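Local coordinates for protein phenylacetaldehyde dehydrogenase (Burkholderia cenocepacia, PDB 4O5H) that probably oxidises phenylacetaldehyde to phenylacetate with NAD+ as the electron acceptor, as a member of the aldehyde dehydrogenase family, at residues A[21-26]-A[109-114]; A[29-34]-A[58-63]; A[104-109]-A[135-140]; A[122-127]-A[348-353]; A[397-402]-A[417-422]. One frame throughout, in Å; residues are numbered along the deposited sequence.

Interaction 1: A[21-26]-A[109-114]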
# COMPACT_ATOMS: atom_id res chain seq x y z
N ASP A 21 -9.43 4.17 -43.12
CA ASP A 21 -8.31 3.50 -43.75
C ASP A 21 -7.22 3.13 -42.74
O ASP A 21 -6.65 2.02 -42.81
CB ASP A 21 -7.70 4.39 -44.84
CG ASP A 21 -8.59 4.52 -46.06
OD1 ASP A 21 -9.60 3.78 -46.21
OD2 ASP A 21 -8.24 5.37 -46.93
N ALA A 22 -6.91 4.02 -41.80
CA ALA A 22 -5.85 3.75 -40.82
C ALA A 22 -6.20 2.51 -39.98
O ALA A 22 -5.31 1.71 -39.66
CB ALA A 22 -5.59 4.96 -39.92
N THR A 23 -7.46 2.41 -39.58
CA THR A 23 -7.95 1.33 -38.76
C THR A 23 -7.78 0.02 -39.52
O THR A 23 -7.27 -0.96 -38.98
CB THR A 23 -9.44 1.53 -38.41
OG1 THR A 23 -9.64 2.80 -37.76
CG2 THR A 23 -9.93 0.40 -37.49
N ARG A 24 -8.18 0.03 -40.79
CA ARG A 24 -8.04 -1.15 -41.64
C ARG A 24 -6.57 -1.56 -41.78
O ARG A 24 -6.23 -2.74 -41.68
CB ARG A 24 -8.71 -0.93 -43.01
CG ARG A 24 -10.24 -1.03 -42.94
CD ARG A 24 -10.88 -1.09 -44.34
NE ARG A 24 -12.28 -0.68 -44.33
CZ ARG A 24 -13.30 -1.44 -43.91
NH1 ARG A 24 -13.09 -2.67 -43.46
NH2 ARG A 24 -14.52 -0.94 -43.93
N ALA A 25 -5.70 -0.60 -41.99
CA ALA A 25 -4.27 -0.89 -42.12
C ALA A 25 -3.70 -1.48 -40.85
O ALA A 25 -2.88 -2.38 -40.89
CB ALA A 25 -3.48 0.39 -42.50
N PHE A 26 -4.10 -0.94 -39.70
CA PHE A 26 -3.61 -1.46 -38.45
C PHE A 26 -4.08 -2.90 -38.27
O PHE A 26 -3.30 -3.75 -37.88
CB PHE A 26 -4.09 -0.60 -37.28
CG PHE A 26 -3.69 -1.14 -35.93
CD1 PHE A 26 -2.41 -0.97 -35.45
CD2 PHE A 26 -4.60 -1.80 -35.16
CE1 PHE A 26 -2.04 -1.47 -34.21
CE2 PHE A 26 -4.26 -2.29 -33.91
CZ PHE A 26 -2.97 -2.11 -33.43
N ALA A 109 -7.81 9.98 -32.52
CA ALA A 109 -8.88 9.55 -31.63
C ALA A 109 -9.93 8.65 -32.30
O ALA A 109 -10.34 7.66 -31.72
CB ALA A 109 -9.55 10.77 -31.01
N ARG A 110 -10.34 8.95 -33.52
CA ARG A 110 -11.36 8.09 -34.18
C ARG A 110 -10.83 6.69 -34.44
O ARG A 110 -11.50 5.71 -34.17
CB ARG A 110 -11.84 8.70 -35.48
CG ARG A 110 -12.84 7.85 -36.21
CD ARG A 110 -14.13 7.63 -35.41
NE ARG A 110 -15.00 6.66 -36.08
CZ ARG A 110 -16.28 6.48 -35.81
NH1 ARG A 110 -16.85 7.16 -34.84
NH2 ARG A 110 -17.00 5.62 -36.50
N GLU A 111 -9.59 6.60 -34.94
CA GLU A 111 -8.99 5.30 -35.16
C GLU A 111 -8.89 4.48 -33.86
O GLU A 111 -9.23 3.32 -33.82
CB GLU A 111 -7.56 5.46 -35.73
CG GLU A 111 -6.87 4.13 -35.93
CD GLU A 111 -5.40 4.29 -36.26
OE1 GLU A 111 -4.91 5.45 -36.38
OE2 GLU A 111 -4.73 3.24 -36.33
N LEU A 112 -8.42 5.11 -32.80
CA LEU A 112 -8.35 4.43 -31.50
C LEU A 112 -9.70 3.98 -31.02
O LEU A 112 -9.83 2.87 -30.48
CB LEU A 112 -7.70 5.34 -30.46
CG LEU A 112 -6.16 5.52 -30.63
CD1 LEU A 112 -5.64 6.69 -29.81
CD2 LEU A 112 -5.46 4.26 -30.25
N ALA A 113 -10.72 4.79 -31.25
CA ALA A 113 -12.09 4.43 -30.86
C ALA A 113 -12.61 3.25 -31.66
O ALA A 113 -13.23 2.35 -31.11
CB ALA A 113 -13.03 5.61 -31.04
N GLU A 114 -12.33 3.23 -32.96
CA GLU A 114 -12.74 2.09 -33.80
C GLU A 114 -12.04 0.79 -33.36
O GLU A 114 -12.67 -0.27 -33.25
CB GLU A 114 -12.45 2.38 -35.29
CG GLU A 114 -13.35 3.50 -35.84
CD GLU A 114 -13.16 3.84 -37.29
OE1 GLU A 114 -12.22 3.33 -37.95
OE2 GLU A 114 -13.99 4.65 -37.78
O HOH W 1 -3.00 2.89 -38.16
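Thr23 and Ala22 of the N-terminal helix 21-28 rest on Glu111 and Glu114 of helix 109-120, a helix-helix packing in which the axes of the two segments pass 9.1 Å apart at a crossing angle of -48°. The direct polar link is one hydrogen bond: Thr23 OG1 donates to Glu114 OE1 over 2.6 Å, meeting the anti side of the carboxylate. OG1 lies anti to its own carbonyl carbon (chi1 -57°), and CG2, anti to the backbone N, touches Glu114 CB. Threonine suits this place because one branch bonds and the other packs. Glu114 OE1 also accepts from Leu20 N, and its OE2 holds Arg110 NE in a salt bridge of 2.8 Å, so the buried carboxylate is gripped from both helices.

The rest of the contact falls mainly to Glu111: its CG lies 3.6 Å from Thr23 OG1, and its carboxylate oxygen OE1 sits 3.6 Å from Ala22 CB, a methyl small enough for the extended glutamate to pass beside it. The Glu111 charge is paired with Arg219 of helix 215-227, which also packs against Phe26. A water completes the junction, donating to Glu111 OE2 and, at 3.0 Å, to Ala22 O.

Interaction 2: A[29-34]-A[58-63]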
# COMPACT_ATOMS: atom_id res chain seq x y z
N LYS A 29 -2.07 -5.54 -40.70
CA LYS A 29 -0.64 -5.81 -40.62
C LYS A 29 -0.29 -6.73 -39.44
O LYS A 29 -0.99 -6.76 -38.43
CB LYS A 29 0.13 -4.50 -40.51
CG LYS A 29 0.13 -3.94 -39.10
CD LYS A 29 0.63 -2.51 -39.04
CE LYS A 29 0.69 -2.08 -37.59
NZ LYS A 29 1.27 -0.74 -37.45
N PRO A 30 0.86 -7.40 -39.52
CA PRO A 30 1.31 -8.26 -38.43
C PRO A 30 1.55 -7.51 -37.13
O PRO A 30 2.02 -6.40 -37.15
CB PRO A 30 2.62 -8.83 -38.94
CG PRO A 30 2.49 -8.74 -40.42
CD PRO A 30 1.77 -7.47 -40.67
N LYS A 31 1.11 -8.06 -36.01
CA LYS A 31 1.19 -7.39 -34.69
C LYS A 31 2.34 -7.99 -33.93
O LYS A 31 2.52 -9.22 -33.93
CB LYS A 31 -0.07 -7.63 -33.82
CG LYS A 31 -1.40 -7.40 -34.50
CD LYS A 31 -1.66 -5.95 -34.86
CE LYS A 31 -3.02 -5.89 -35.51
NZ LYS A 31 -3.16 -6.67 -36.78
N GLN A 32 3.03 -7.15 -33.19
CA GLN A 32 4.13 -7.57 -32.34
C GLN A 32 4.09 -6.90 -30.97
O GLN A 32 3.41 -5.88 -30.80
CB GLN A 32 5.43 -7.23 -33.04
CG GLN A 32 5.60 -7.97 -34.35
CD GLN A 32 6.93 -7.74 -34.94
OE1 GLN A 32 7.27 -6.61 -35.32
NE2 GLN A 32 7.74 -8.79 -34.99
N MET A 33 4.83 -7.46 -30.02
CA MET A 33 5.03 -6.83 -28.71
C MET A 33 6.11 -5.75 -28.80
O MET A 33 6.96 -5.82 -29.66
CB MET A 33 5.52 -7.87 -27.69
CG MET A 33 4.53 -8.95 -27.46
SD MET A 33 5.06 -10.14 -26.24
CE MET A 33 6.27 -11.15 -27.12
N LEU A 34 6.12 -4.84 -27.84
CA LEU A 34 7.17 -3.84 -27.74
C LEU A 34 8.09 -4.18 -26.58
O LEU A 34 7.67 -4.07 -25.40
CB LEU A 34 6.55 -2.46 -27.54
CG LEU A 34 7.55 -1.31 -27.33
CD1 LEU A 34 8.47 -1.19 -28.52
CD2 LEU A 34 6.82 -0.00 -27.11
N VAL A 58 -12.50 -13.66 -35.95
CA VAL A 58 -11.14 -13.27 -35.66
C VAL A 58 -10.75 -12.06 -36.50
O VAL A 58 -10.90 -12.09 -37.70
CB VAL A 58 -10.18 -14.41 -35.97
CG1 VAL A 58 -8.75 -13.94 -35.85
CG2 VAL A 58 -10.44 -15.58 -35.03
N ILE A 59 -10.29 -10.99 -35.89
CA ILE A 59 -9.91 -9.79 -36.62
C ILE A 59 -8.39 -9.55 -36.65
O ILE A 59 -7.93 -8.68 -37.37
CB ILE A 59 -10.63 -8.52 -36.05
CG1 ILE A 59 -10.40 -8.35 -34.54
CG2 ILE A 59 -12.11 -8.61 -36.33
CD1 ILE A 59 -10.80 -7.02 -33.95
N ALA A 60 -7.65 -10.24 -35.79
CA ALA A 60 -6.23 -10.04 -35.66
C ALA A 60 -5.67 -11.19 -34.85
O ALA A 60 -6.41 -11.95 -34.24
CB ALA A 60 -5.90 -8.71 -34.94
N ARG A 61 -4.34 -11.26 -34.82
CA ARG A 61 -3.61 -12.14 -33.93
C ARG A 61 -2.45 -11.38 -33.29
O ARG A 61 -1.82 -10.55 -33.92
CB ARG A 61 -3.06 -13.31 -34.73
CG ARG A 61 -4.13 -14.07 -35.50
CD ARG A 61 -3.52 -15.12 -36.38
NE ARG A 61 -3.10 -16.28 -35.61
CZ ARG A 61 -2.36 -17.28 -36.10
NH1 ARG A 61 -1.94 -17.28 -37.38
NH2 ARG A 61 -2.02 -18.31 -35.30
N VAL A 62 -2.18 -11.67 -32.04
CA VAL A 62 -1.06 -11.02 -31.33
C VAL A 62 -0.17 -12.09 -30.69
O VAL A 62 -0.61 -13.24 -30.51
CB VAL A 62 -1.54 -10.02 -30.26
CG1 VAL A 62 -2.42 -8.95 -30.90
CG2 VAL A 62 -2.25 -10.72 -29.11
N PRO A 63 1.08 -11.72 -30.32
CA PRO A 63 1.90 -12.70 -29.66
C PRO A 63 1.32 -13.21 -28.35
O PRO A 63 0.72 -12.44 -27.59
CB PRO A 63 3.21 -11.96 -29.42
CG PRO A 63 3.25 -10.96 -30.53
CD PRO A 63 1.82 -10.49 -30.58
O HOH W 2 -3.13 -9.43 -37.03
O HOH W 3 1.33 -11.82 -33.56
O HOH W 4 -0.37 -10.36 -36.26
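Lys31 lies against the C-terminal half of strand 57-63, which forms a two-stranded antiparallel hairpin with strand 47-52 and carries a classic beta bulge at Ile59 and Ala60. The lysine chain is bent twice. With CG anti to the carbonyl carbon (chi1 -49°), CG comes to 3.2 Å from Arg61 O, and CB and CG also touch Val62 CG1, the two side chains crossing obliquely. Farther out, the ammonium end passes Ala60, whose small methyl CB lies 3.9 Å from Lys31 NZ. A long, flexible lysine can thus spend its carbons on the strand and still return its charge to the end of helix 21-28, where NZ bonds Lys29 O at 2.7 Å and also Leu27 O, with Phe26 as a cation-pi partner.

The Met33 side chain runs past the Pro63 ring, the two pointing in opposite senses. Met33 CG is 3.8 Å from Pro63 CB, and its bent terminal CE touches that same carbon, a flexible thioether fitted to a rigid ring. Pro63 CD also meets Lys31 O. One water joins the backbones, accepting from Lys31 N at 2.7 Å and donating to Arg61 O at 2.8 Å; another links the lysine side chain to the strand, accepting from Lys31 NZ and Arg61 N.

Interaction 3: A[104-109]-A[135-140]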
# COMPACT_ATOMS: atom_id res chain seq x y z
N LEU A 104 -1.00 13.38 -29.68
CA LEU A 104 -1.04 12.30 -30.64
C LEU A 104 -2.27 11.41 -30.45
O LEU A 104 -2.84 10.96 -31.42
CB LEU A 104 0.24 11.46 -30.57
CG LEU A 104 1.53 12.09 -31.10
CD1 LEU A 104 2.72 11.22 -30.78
CD2 LEU A 104 1.47 12.26 -32.61
N ILE A 105 -2.66 11.17 -29.20
CA ILE A 105 -3.87 10.38 -28.92
C ILE A 105 -5.10 11.11 -29.49
O ILE A 105 -5.88 10.52 -30.21
CB ILE A 105 -4.03 10.08 -27.43
CG1 ILE A 105 -2.92 9.11 -26.98
CG2 ILE A 105 -5.43 9.54 -27.13
CD1 ILE A 105 -2.74 9.04 -25.47
N GLU A 106 -5.21 12.40 -29.17
CA GLU A 106 -6.28 13.20 -29.69
C GLU A 106 -6.28 13.27 -31.21
O GLU A 106 -7.34 13.25 -31.81
CB GLU A 106 -6.23 14.60 -29.07
CG GLU A 106 -6.67 14.56 -27.59
CD GLU A 106 -6.48 15.87 -26.85
OE1 GLU A 106 -5.84 16.80 -27.36
OE2 GLU A 106 -6.94 15.96 -25.70
N ALA A 107 -5.10 13.35 -31.82
CA ALA A 107 -5.02 13.45 -33.30
C ALA A 107 -5.51 12.17 -33.95
O ALA A 107 -5.93 12.18 -35.08
CB ALA A 107 -3.58 13.78 -33.76
N ASN A 108 -5.41 11.05 -33.24
CA ASN A 108 -5.77 9.77 -33.80
C ASN A 108 -6.94 9.13 -33.04
O ASN A 108 -7.05 7.91 -32.97
CB ASN A 108 -4.54 8.84 -33.76
CG ASN A 108 -3.42 9.33 -34.68
OD1 ASN A 108 -3.48 9.14 -35.87
ND2 ASN A 108 -2.43 9.99 -34.10
N ALA A 109 -7.81 9.98 -32.52
CA ALA A 109 -8.88 9.55 -31.63
C ALA A 109 -9.93 8.65 -32.30
O ALA A 109 -10.34 7.66 -31.72
CB ALA A 109 -9.55 10.77 -31.01
N ALA A 135 -8.27 9.18 -21.90
CA ALA A 135 -6.92 8.63 -21.96
C ALA A 135 -5.95 9.75 -22.27
O ALA A 135 -4.94 9.89 -21.61
CB ALA A 135 -6.81 7.54 -22.98
N ALA A 136 -6.26 10.53 -23.28
CA ALA A 136 -5.44 11.69 -23.62
C ALA A 136 -5.34 12.67 -22.47
O ALA A 136 -4.25 13.16 -22.15
CB ALA A 136 -5.98 12.39 -24.88
N GLN A 137 -6.47 12.99 -21.85
CA GLN A 137 -6.43 13.94 -20.75
C GLN A 137 -5.64 13.41 -19.56
O GLN A 137 -5.06 14.19 -18.84
CB GLN A 137 -7.85 14.36 -20.28
CG GLN A 137 -8.60 15.17 -21.31
CD GLN A 137 -8.15 16.63 -21.39
OE1 GLN A 137 -7.11 17.04 -20.87
NE2 GLN A 137 -8.91 17.41 -22.13
N CYS A 138 -5.66 12.09 -19.34
CA CYS A 138 -4.89 11.52 -18.25
C CYS A 138 -3.40 11.78 -18.47
O CYS A 138 -2.72 12.24 -17.58
CB CYS A 138 -5.12 10.02 -18.13
SG CYS A 138 -4.29 9.30 -16.69
N PHE A 139 -2.89 11.53 -19.70
CA PHE A 139 -1.51 11.87 -20.00
C PHE A 139 -1.23 13.37 -19.85
O PHE A 139 -0.19 13.74 -19.35
CB PHE A 139 -1.11 11.39 -21.39
CG PHE A 139 -0.83 9.89 -21.47
CD1 PHE A 139 0.33 9.38 -20.89
CD2 PHE A 139 -1.75 9.03 -22.05
CE1 PHE A 139 0.58 8.01 -20.92
CE2 PHE A 139 -1.49 7.65 -22.10
CZ PHE A 139 -0.33 7.15 -21.52
N ARG A 140 -2.16 14.21 -20.28
CA ARG A 140 -1.93 15.67 -20.19
C ARG A 140 -1.92 16.13 -18.71
O ARG A 140 -1.02 16.88 -18.28
CB ARG A 140 -3.00 16.45 -20.98
CG ARG A 140 -2.79 17.97 -20.94
CD ARG A 140 -3.64 18.68 -21.95
NE ARG A 140 -3.32 18.30 -23.31
CZ ARG A 140 -4.16 17.71 -24.16
NH1 ARG A 140 -5.41 17.41 -23.82
NH2 ARG A 140 -3.76 17.41 -25.40
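Glu106 and Ile105 of helix 91-107 meet Ala136, Phe139 and Arg140 of helix 124-145 in a helix-to-helix contact that is apolar on one flank and closed by a salt bridge on the other. The backbones come nearest at Ile105 and Ala136, whose CA atoms are 5.7 Å apart. Alanine suits this close approach: its single methyl CB touches Ile105 CG2 at 3.7 Å and Glu106 CG at 3.5 Å, so it packs against both neighbours at once.

Ile105 uses its two branches separately. CG2, anti to the backbone N, faces Ala136, whereas the longer branch reaches Phe139, with CD1 3.6 Å from ring atom CD2 in an oblique approach; the two side chains cross at about a right angle. Behind them Ile105 touches Leu220 of helix 215-227, and Phe139 touches Ala192 and Ala196 of helix 187-201, which places this apolar flank in the helical layers around the mixed sheet of the probable Rossmann-type NAD-binding domain of the aldehyde dehydrogenase fold.

On the partly exposed flank, Arg140 takes the Glu106 carboxylate end-on with both terminal nitrogens, a bidentate salt bridge. NH1 donates to OE2 at 2.8 Å and 171°, on the syn side; NH2 donates to OE1 at 2.9 Å and 158°, from above the carboxylate plane. Both oxygens lie close to the guanidinium plane, yet the two flat groups are turned 46° apart. Arg140 NH2 has a second acidic partner in Asp103, one helical turn before Glu106, and NH1 adds a weak bond of 3.4 Å to Gln137 OE1.

Interaction 4: A[122-127]-A[348-353]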
# COMPACT_ATOMS: atom_id res chain seq x y z
N LYS A 122 -17.61 -2.22 -27.10
CA LYS A 122 -18.36 -1.05 -26.69
C LYS A 122 -18.71 -0.11 -27.87
O LYS A 122 -18.06 -0.10 -28.90
CB LYS A 122 -17.63 -0.27 -25.60
CG LYS A 122 -16.33 0.41 -26.05
CD LYS A 122 -15.73 1.18 -24.88
CE LYS A 122 -15.15 0.22 -23.86
NZ LYS A 122 -14.89 0.89 -22.54
N PRO A 123 -19.78 0.69 -27.69
CA PRO A 123 -20.15 1.65 -28.75
C PRO A 123 -18.98 2.58 -29.11
O PRO A 123 -18.37 3.19 -28.22
CB PRO A 123 -21.30 2.42 -28.14
CG PRO A 123 -21.91 1.47 -27.14
CD PRO A 123 -20.71 0.76 -26.56
N VAL A 124 -18.71 2.68 -30.40
CA VAL A 124 -17.62 3.49 -30.88
C VAL A 124 -17.76 4.97 -30.45
O VAL A 124 -16.77 5.64 -30.17
CB VAL A 124 -17.45 3.37 -32.40
CG1 VAL A 124 -18.62 3.98 -33.16
CG2 VAL A 124 -16.14 3.99 -32.84
N MET A 125 -18.98 5.46 -30.39
CA MET A 125 -19.18 6.86 -29.99
C MET A 125 -18.76 7.09 -28.54
O MET A 125 -18.30 8.17 -28.19
CB MET A 125 -20.63 7.30 -30.23
CG MET A 125 -21.03 7.47 -31.71
SD MET A 125 -22.80 7.92 -31.93
CE MET A 125 -22.94 9.23 -30.67
N VAL A 126 -18.97 6.10 -27.68
CA VAL A 126 -18.62 6.22 -26.29
C VAL A 126 -17.14 6.05 -26.14
O VAL A 126 -16.50 6.79 -25.39
CB VAL A 126 -19.38 5.20 -25.41
CG1 VAL A 126 -18.99 5.33 -23.97
CG2 VAL A 126 -20.91 5.40 -25.51
N ALA A 127 -16.56 5.07 -26.83
CA ALA A 127 -15.10 4.89 -26.87
C ALA A 127 -14.41 6.19 -27.26
O ALA A 127 -13.40 6.54 -26.70
CB ALA A 127 -14.71 3.78 -27.82
N PRO A 348 -24.10 -4.05 -32.70
CA PRO A 348 -22.66 -3.86 -32.83
C PRO A 348 -22.21 -2.45 -32.46
O PRO A 348 -22.89 -1.45 -32.76
CB PRO A 348 -22.38 -4.17 -34.29
CG PRO A 348 -23.69 -4.21 -34.99
CD PRO A 348 -24.77 -4.33 -33.98
N GLY A 349 -21.05 -2.38 -31.82
CA GLY A 349 -20.56 -1.11 -31.31
C GLY A 349 -20.27 -0.08 -32.38
O GLY A 349 -20.33 1.12 -32.13
N MET A 350 -19.99 -0.54 -33.58
CA MET A 350 -19.72 0.38 -34.66
C MET A 350 -20.97 1.07 -35.22
O MET A 350 -20.84 2.04 -35.96
CB MET A 350 -18.94 -0.31 -35.77
CG MET A 350 -17.47 -0.50 -35.49
SD MET A 350 -16.56 1.05 -35.32
CE MET A 350 -16.97 1.88 -36.85
N ASP A 351 -22.17 0.62 -34.85
CA ASP A 351 -23.41 1.26 -35.28
C ASP A 351 -23.71 2.41 -34.34
O ASP A 351 -23.80 2.21 -33.14
CB ASP A 351 -24.56 0.23 -35.23
CG ASP A 351 -25.92 0.79 -35.69
OD1 ASP A 351 -26.13 2.02 -35.75
OD2 ASP A 351 -26.79 -0.04 -35.95
N PRO A 352 -23.87 3.64 -34.88
CA PRO A 352 -24.07 4.78 -34.02
C PRO A 352 -25.38 4.69 -33.25
O PRO A 352 -25.52 5.34 -32.24
CB PRO A 352 -24.11 5.98 -34.97
CG PRO A 352 -23.84 5.48 -36.33
CD PRO A 352 -23.61 4.01 -36.29
N ALA A 353 -26.31 3.86 -33.69
CA ALA A 353 -27.55 3.67 -32.94
C ALA A 353 -27.38 2.80 -31.69
O ALA A 353 -28.26 2.77 -30.85
CB ALA A 353 -28.61 3.08 -33.85
O HOH W 5 -21.38 4.05 -31.21
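Val124 and Gly349 form the tight centre of this contact, where the N-terminus of helix 124-145, with Pro123 at the N-cap position, meets a type I beta turn running from Pro348 to Asp351. Val124 N donates to Gly349 O over 2.8 Å in a nearly straight bond (174°), with the donor above the carbonyl plane, so a first-turn amide of the helix finds its acceptor in a distant loop. Pro123 CA adds a CA-H...O contact of 3.4 Å to the same oxygen. Glycine suits this place: with no side chain, its CA lets Lys122 O come to 3.6 Å. Val124 CG1, between the backbone N and the carbonyl carbon (chi1 68°), comes to 3.5 Å from Gly349 O, and Val124 CB touches Met350 SD at 3.8 Å. The doubly bent Met350 is covered in turn by Arg110 and Leu19.

The outer side is looser and reaches solvent. Exposed Met125 crosses Pro352 at about a right angle, its SD 3.8 Å from Pro352 CB, a contact between a flexible chain and a rigid ring. Between the two parts sits a water that accepts from Met125 N at 2.9 Å and donates to Gly349 O at 3.2 Å.

Interaction 5: A[397-402]-A[417-422]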
# COMPACT_ATOMS: atom_id res chain seq x y z
N GLU A 397 -29.26 -9.44 -22.89
CA GLU A 397 -30.25 -8.38 -22.62
C GLU A 397 -30.00 -7.64 -21.32
O GLU A 397 -29.64 -8.26 -20.32
CB GLU A 397 -31.62 -8.98 -22.50
CG GLU A 397 -32.11 -9.60 -23.78
CD GLU A 397 -33.50 -10.13 -23.62
OE1 GLU A 397 -33.89 -10.51 -22.48
OE2 GLU A 397 -34.20 -10.14 -24.64
N PRO A 398 -30.14 -6.31 -21.34
CA PRO A 398 -30.16 -5.57 -20.10
C PRO A 398 -31.23 -6.18 -19.23
O PRO A 398 -32.36 -6.33 -19.66
CB PRO A 398 -30.54 -4.15 -20.51
CG PRO A 398 -30.15 -4.06 -21.93
CD PRO A 398 -30.34 -5.43 -22.50
N THR A 399 -30.86 -6.51 -18.00
CA THR A 399 -31.68 -7.30 -17.13
C THR A 399 -31.88 -6.64 -15.77
O THR A 399 -30.92 -6.16 -15.14
CB THR A 399 -31.03 -8.68 -16.97
OG1 THR A 399 -30.99 -9.30 -18.25
CG2 THR A 399 -31.82 -9.56 -16.06
N VAL A 400 -33.14 -6.56 -15.34
CA VAL A 400 -33.48 -6.01 -14.02
C VAL A 400 -34.21 -7.07 -13.22
O VAL A 400 -35.25 -7.57 -13.66
CB VAL A 400 -34.39 -4.79 -14.14
CG1 VAL A 400 -34.77 -4.23 -12.76
CG2 VAL A 400 -33.69 -3.70 -14.96
N LEU A 401 -33.64 -7.44 -12.08
CA LEU A 401 -34.19 -8.44 -11.20
C LEU A 401 -34.77 -7.80 -9.96
O LEU A 401 -34.13 -6.96 -9.33
CB LEU A 401 -33.11 -9.45 -10.80
CG LEU A 401 -32.42 -10.23 -11.94
CD1 LEU A 401 -31.34 -11.14 -11.41
CD2 LEU A 401 -33.47 -11.02 -12.70
N VAL A 402 -35.99 -8.23 -9.63
CA VAL A 402 -36.68 -7.82 -8.40
C VAL A 402 -37.07 -9.06 -7.59
O VAL A 402 -36.88 -10.18 -8.02
CB VAL A 402 -37.91 -6.96 -8.69
CG1 VAL A 402 -37.50 -5.70 -9.42
CG2 VAL A 402 -38.97 -7.73 -9.47
N GLY A 417 -21.80 -7.62 -15.60
CA GLY A 417 -22.61 -7.54 -16.79
C GLY A 417 -23.85 -6.69 -16.51
O GLY A 417 -23.98 -6.11 -15.43
N PRO A 418 -24.76 -6.60 -17.50
CA PRO A 418 -25.83 -5.62 -17.42
C PRO A 418 -27.01 -6.19 -16.64
O PRO A 418 -28.11 -6.34 -17.17
CB PRO A 418 -26.18 -5.36 -18.88
CG PRO A 418 -25.91 -6.67 -19.56
CD PRO A 418 -24.75 -7.29 -18.80
N VAL A 419 -26.77 -6.45 -15.36
CA VAL A 419 -27.73 -7.07 -14.50
C VAL A 419 -27.84 -6.25 -13.21
O VAL A 419 -26.90 -6.18 -12.43
CB VAL A 419 -27.32 -8.51 -14.15
CG1 VAL A 419 -28.37 -9.19 -13.31
CG2 VAL A 419 -27.04 -9.32 -15.43
N LEU A 420 -29.04 -5.74 -12.98
CA LEU A 420 -29.38 -4.99 -11.77
C LEU A 420 -30.22 -5.84 -10.82
O LEU A 420 -31.05 -6.61 -11.27
CB LEU A 420 -30.21 -3.76 -12.16
CG LEU A 420 -30.61 -2.79 -11.04
CD1 LEU A 420 -29.42 -2.17 -10.37
CD2 LEU A 420 -31.50 -1.69 -11.58
N VAL A 421 -29.96 -5.70 -9.51
CA VAL A 421 -30.89 -6.20 -8.51
C VAL A 421 -31.44 -4.97 -7.80
O VAL A 421 -30.69 -4.04 -7.52
CB VAL A 421 -30.25 -7.20 -7.53
CG1 VAL A 421 -29.76 -8.43 -8.28
CG2 VAL A 421 -29.10 -6.58 -6.72
N ALA A 422 -32.76 -4.94 -7.55
CA ALA A 422 -33.37 -3.76 -6.98
C ALA A 422 -34.34 -4.12 -5.85
O ALA A 422 -35.23 -4.96 -6.05
CB ALA A 422 -34.12 -2.99 -8.05
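Leu401 and Val419 meet on one face of a parallel strand pair, 399-402 beside 419-425, joined by a beta-alpha-beta crossover through helix 409-412 in a seven-stranded mixed sheet, probably that of the catalytic domain. Leu401 CG is anti to the carbonyl carbon (chi1 -59°), and CD1 reaches back to within 4.0 Å of Val419 CG1, itself anti to its backbone N (chi1 -177°), the two side chains meeting at a slant. Leu401 CB also lies 4.3 Å from Val421 CG1. Valine and leucine suit this face, which Thr399 shares, because their branched ends fill the buried space between the sheet and helix 362-378, whose Ile372 and Phe376 cover it.

Val400 and Leu420 occupy the other face, CG1 to CD2 at 4.3 Å, beneath Val337 of helix 330-343 and Val305 and Phe310 of helix 298-310.

Thr399 CB lies beside Pro418 O, while OG1, anti to its carbonyl carbon, donates to Glu397 O at 2.7 Å and is also bonded to Gly386 N, so this buried hydroxyl has two partners. Pro418, the centre of an inverse gamma turn, opens the ladder by accepting from Thr399 N. Donors then alternate between the strands: Leu420 N to Thr399 O, Leu401 N to Leu420 O at 2.8 Å, and finally Ala422 N to Leu401 O at 3.0 Å.

Interactions 1 to 4 cluster on one side of the chain's centre, whereas interaction 5 lies apart, its centre 21 Å from that of interaction 4 and 33 to 36 Å from the others. Interaction 1 is the hub, touching interactions 2, 3 and 4, with centres 14 to 15 Å away. Interactions 1 and 3 share Ala109, and interactions 3 and 4 both use helix 124-145. Along the chain, interaction 2 falls between the two segments of interaction 1, and interactions 1 and 3 alternate. Interaction 4, spanning more than 200 residues, brings the start of helix 124-145 to a loop preceding the strands of interaction 5, and so joins the probable NAD-binding domain to the probable catalytic domain.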